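Methyltransferase-like protein (Saccharopolyspora spinosa, PDB 4PNE) catalyses a [4+2] cycloaddition in spinosyn biosynthesis, using a fold like that of S-adenosylmethionine-dependent methyltransferases. Local coordinates at residues A[187-201]-A[288-302]. Residues are numbered along the deposited sequence; the frame is centred on the assembly and turned at random.
Sequences LKPGGILGVTEVVKR and HDMGYAILTARKPVG
Tyr-292 turns its ring away from its own backbone N (chi1 -154°) and lays it back across the neighbouring strand, toward Thr-196. Thr-196 holds OG1 between its backbone N and carbonyl carbon (chi1 72°), and OG1 donates to Tyr-292 OH at 3.0 Å. The same phenol oxygen also bonds to Gln-168. Glu-197 O lies over one face of the Tyr-292 ring, 3.3 Å above its plane and offset toward the rim. At the ring edge, Val-198 CG2 meets Tyr-292 CE1 at 3.7 Å. The two strands, 191-200 and 290-298, run antiparallel inside the mixed seven-stranded sheet of the class I methyltransferase fold. Strand 290-298 is the reversed strand of the order 3-2-1-4-5-7-6, inserted between 191-200 and 236-242. Tyr-292 lies beside His-61, which binds S-adenosyl-L-homocysteine. Val-195 N to Leu-295 O and Leu-295 N to Val-195 O are both 2.8 Å. Just past the end of strand 290-298, the extended chain of Lys-299 carries NZ to Leu-187 O at 2.8 Å; Leu-184 O and Asn-159 also hold this amine. At the far end Arg-201 NH1 reaches His-288 O at 2.7 Å, near the guanidinium plane. A water links NH1 to Met-290 O.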
# COMPACT_ATOMS: atom_id res chain seq x y z
N LEU A 187 0.44 6.46 -16.89
CA LEU A 187 -0.83 7.17 -16.79
C LEU A 187 -1.10 7.94 -18.07
O LEU A 187 -0.16 8.45 -18.68
CB LEU A 187 -0.85 8.16 -15.62
CG LEU A 187 -1.05 7.58 -14.23
CD1 LEU A 187 -0.77 8.64 -13.20
CD2 LEU A 187 -2.46 7.09 -14.07
N LYS A 188 -2.37 8.04 -18.42
CA LYS A 188 -2.82 8.92 -19.50
C LYS A 188 -2.75 10.35 -19.02
O LYS A 188 -2.77 10.61 -17.82
CB LYS A 188 -4.25 8.53 -19.91
CG LYS A 188 -4.33 7.15 -20.50
CD LYS A 188 -5.77 6.68 -20.67
CE LYS A 188 -5.82 5.29 -21.24
NZ LYS A 188 -7.20 4.73 -21.16
N PRO A 189 -2.67 11.31 -19.95
CA PRO A 189 -2.76 12.70 -19.50
C PRO A 189 -4.04 12.95 -18.72
O PRO A 189 -5.13 12.51 -19.13
CB PRO A 189 -2.75 13.51 -20.81
CG PRO A 189 -2.08 12.61 -21.79
CD PRO A 189 -2.46 11.20 -21.40
N GLY A 190 -3.89 13.62 -17.58
CA GLY A 190 -5.00 13.82 -16.68
C GLY A 190 -5.26 12.66 -15.72
O GLY A 190 -6.09 12.78 -14.85
N GLY A 191 -4.57 11.53 -15.92
CA GLY A 191 -4.73 10.37 -15.07
C GLY A 191 -4.38 10.65 -13.62
O GLY A 191 -3.40 11.35 -13.34
N ILE A 192 -5.13 10.03 -12.72
CA ILE A 192 -5.02 10.27 -11.29
C ILE A 192 -4.27 9.19 -10.53
O ILE A 192 -4.51 8.01 -10.75
CB ILE A 192 -6.41 10.36 -10.68
CG1 ILE A 192 -7.29 11.32 -11.46
CG2 ILE A 192 -6.30 10.76 -9.21
CD1 ILE A 192 -6.93 12.77 -11.31
N LEU A 193 -3.35 9.61 -9.66
CA LEU A 193 -2.64 8.70 -8.76
C LEU A 193 -3.05 8.97 -7.33
O LEU A 193 -2.96 10.10 -6.87
CB LEU A 193 -1.12 8.85 -8.88
CG LEU A 193 -0.24 8.17 -7.82
CD1 LEU A 193 -0.34 6.64 -7.90
CD2 LEU A 193 1.23 8.66 -7.97
N GLY A 194 -3.48 7.93 -6.63
CA GLY A 194 -3.74 8.04 -5.21
C GLY A 194 -2.69 7.28 -4.44
O GLY A 194 -2.49 6.10 -4.71
N VAL A 195 -2.04 7.96 -3.50
CA VAL A 195 -0.99 7.42 -2.67
C VAL A 195 -1.34 7.46 -1.20
O VAL A 195 -1.78 8.50 -0.70
CB VAL A 195 0.33 8.21 -2.87
CG1 VAL A 195 1.46 7.77 -1.91
CG2 VAL A 195 0.76 8.22 -4.34
N THR A 196 -1.12 6.35 -0.49
CA THR A 196 -1.15 6.42 0.96
C THR A 196 0.14 5.91 1.51
O THR A 196 0.83 5.05 0.92
CB THR A 196 -2.33 5.68 1.58
OG1 THR A 196 -2.16 4.27 1.46
CG2 THR A 196 -3.64 6.09 0.93
N GLU A 197 0.51 6.46 2.67
CA GLU A 197 1.75 6.03 3.24
C GLU A 197 1.81 6.32 4.72
O GLU A 197 1.21 7.30 5.23
CB GLU A 197 2.91 6.70 2.51
CG GLU A 197 4.21 6.00 2.68
CD GLU A 197 4.14 4.50 2.40
OE1 GLU A 197 4.25 4.14 1.20
OE2 GLU A 197 4.02 3.73 3.38
N VAL A 198 2.51 5.43 5.41
CA VAL A 198 3.01 5.67 6.76
C VAL A 198 4.21 6.60 6.70
O VAL A 198 5.18 6.31 6.00
CB VAL A 198 3.42 4.33 7.46
CG1 VAL A 198 4.00 4.57 8.84
CG2 VAL A 198 2.22 3.38 7.53
N VAL A 199 4.13 7.71 7.41
CA VAL A 199 5.17 8.75 7.39
C VAL A 199 5.64 9.11 8.80
O VAL A 199 5.00 8.79 9.77
CB VAL A 199 4.68 10.04 6.70
CG1 VAL A 199 4.40 9.79 5.23
CG2 VAL A 199 3.44 10.61 7.38
N LYS A 200 6.77 9.79 8.89
CA LYS A 200 7.05 10.52 10.12
C LYS A 200 6.10 11.71 10.18
O LYS A 200 6.01 12.46 9.20
CB LYS A 200 8.51 10.97 10.12
CG LYS A 200 8.95 11.59 11.43
CD LYS A 200 10.45 11.82 11.41
CE LYS A 200 10.99 12.13 12.81
NZ LYS A 200 10.50 13.43 13.28
N ARG A 201 5.33 11.84 11.26
CA ARG A 201 4.26 12.83 11.28
C ARG A 201 4.76 14.25 11.08
O ARG A 201 4.14 15.03 10.38
CB ARG A 201 3.49 12.78 12.61
CG ARG A 201 2.33 13.79 12.67
CD ARG A 201 1.61 13.79 14.01
NE ARG A 201 2.50 14.05 15.13
CZ ARG A 201 2.91 13.13 16.02
NH1 ARG A 201 2.49 11.89 15.94
NH2 ARG A 201 3.72 13.49 17.01
N HIS A 288 4.31 6.47 18.16
CA HIS A 288 3.79 7.79 18.46
C HIS A 288 4.36 8.89 17.52
O HIS A 288 3.80 9.97 17.40
CB HIS A 288 4.08 8.16 19.92
CG HIS A 288 3.74 9.58 20.22
ND1 HIS A 288 2.45 10.05 20.13
CD2 HIS A 288 4.51 10.64 20.55
CE1 HIS A 288 2.43 11.34 20.41
NE2 HIS A 288 3.67 11.72 20.68
N ASP A 289 5.51 8.60 16.89
CA ASP A 289 6.17 9.48 15.95
C ASP A 289 5.67 9.29 14.52
O ASP A 289 5.95 10.12 13.65
CB ASP A 289 7.68 9.25 15.98
CG ASP A 289 8.30 9.62 17.33
OD1 ASP A 289 7.91 10.67 17.89
OD2 ASP A 289 9.14 8.84 17.83
N MET A 290 4.94 8.20 14.29
CA MET A 290 4.35 7.93 12.99
C MET A 290 3.10 8.72 12.74
O MET A 290 2.34 8.99 13.66
CB MET A 290 4.01 6.45 12.86
CG MET A 290 5.24 5.60 12.79
SD MET A 290 4.83 3.85 12.90
CE MET A 290 6.06 3.19 11.79
N GLY A 291 2.85 9.03 11.48
CA GLY A 291 1.56 9.58 11.07
C GLY A 291 1.18 8.93 9.77
O GLY A 291 1.72 7.88 9.39
N TYR A 292 0.24 9.55 9.07
CA TYR A 292 -0.30 8.94 7.85
C TYR A 292 -0.77 9.99 6.86
O TYR A 292 -1.34 11.01 7.25
CB TYR A 292 -1.44 7.99 8.21
CG TYR A 292 -1.65 6.90 7.20
CD1 TYR A 292 -0.90 5.74 7.26
CD2 TYR A 292 -2.57 7.03 6.16
CE1 TYR A 292 -1.06 4.73 6.35
CE2 TYR A 292 -2.73 6.03 5.23
CZ TYR A 292 -1.99 4.88 5.32
OH TYR A 292 -2.15 3.87 4.39
N ALA A 293 -0.55 9.74 5.57
CA ALA A 293 -0.88 10.69 4.49
C ALA A 293 -1.71 10.04 3.41
O ALA A 293 -1.45 8.89 3.04
CB ALA A 293 0.41 11.28 3.89
N ILE A 294 -2.75 10.74 2.94
CA ILE A 294 -3.43 10.42 1.72
C ILE A 294 -3.14 11.52 0.71
O ILE A 294 -3.40 12.70 1.00
CB ILE A 294 -4.97 10.27 1.91
CG1 ILE A 294 -5.28 9.26 3.02
CG2 ILE A 294 -5.62 9.86 0.59
CD1 ILE A 294 -6.79 9.23 3.37
N LEU A 295 -2.50 11.18 -0.40
CA LEU A 295 -2.14 12.12 -1.46
C LEU A 295 -2.87 11.79 -2.76
O LEU A 295 -2.95 10.62 -3.16
CB LEU A 295 -0.63 12.10 -1.70
CG LEU A 295 0.28 12.07 -0.45
CD1 LEU A 295 1.76 11.94 -0.82
CD2 LEU A 295 0.04 13.29 0.44
N THR A 296 -3.39 12.80 -3.45
CA THR A 296 -3.95 12.66 -4.79
C THR A 296 -3.15 13.56 -5.71
O THR A 296 -2.89 14.73 -5.41
CB THR A 296 -5.45 13.02 -4.82
OG1 THR A 296 -6.12 12.34 -3.75
CG2 THR A 296 -6.08 12.64 -6.15
N ALA A 297 -2.71 12.98 -6.81
CA ALA A 297 -1.88 13.67 -7.77
C ALA A 297 -2.35 13.30 -9.14
O ALA A 297 -3.08 12.31 -9.29
CB ALA A 297 -0.45 13.30 -7.59
N ARG A 298 -2.00 14.10 -10.15
CA ARG A 298 -2.38 13.72 -11.51
C ARG A 298 -1.31 14.08 -12.54
O ARG A 298 -0.49 14.98 -12.33
CB ARG A 298 -3.70 14.35 -11.89
CG ARG A 298 -3.57 15.73 -12.38
CD ARG A 298 -4.83 16.14 -13.08
NE ARG A 298 -4.88 17.58 -13.02
CZ ARG A 298 -5.88 18.32 -13.45
NH1 ARG A 298 -6.95 17.74 -14.00
NH2 ARG A 298 -5.80 19.63 -13.33
N LYS A 299 -1.32 13.34 -13.62
CA LYS A 299 -0.50 13.63 -14.77
C LYS A 299 -1.13 14.85 -15.43
O LYS A 299 -2.35 14.89 -15.62
CB LYS A 299 -0.47 12.45 -15.72
CG LYS A 299 0.55 12.58 -16.88
CD LYS A 299 0.61 11.36 -17.71
CE LYS A 299 1.74 11.41 -18.72
NZ LYS A 299 1.97 10.10 -19.30
N PRO A 300 -0.32 15.87 -15.74
CA PRO A 300 -0.86 17.07 -16.39
C PRO A 300 -1.64 16.70 -17.65
O PRO A 300 -1.30 15.72 -18.35
CB PRO A 300 0.40 17.88 -16.70
CG PRO A 300 1.37 17.50 -15.66
CD PRO A 300 1.12 16.01 -15.44
N VAL A 301 -2.73 17.41 -17.90
CA VAL A 301 -3.54 17.14 -19.09
C VAL A 301 -2.76 17.50 -20.34
O VAL A 301 -1.82 18.31 -20.31
CB VAL A 301 -4.89 17.92 -19.07
CG1 VAL A 301 -5.69 17.64 -17.79
CG2 VAL A 301 -4.66 19.41 -19.25
N GLY A 302 -3.16 16.88 -21.45
CA GLY A 302 -2.47 17.02 -22.72
C GLY A 302 -2.85 15.91 -23.69
O GLY A 302 -1.99 15.15 -24.16
O HOH W 1 -7.72 14.95 -14.90
O HOH W 2 0.41 10.83 14.54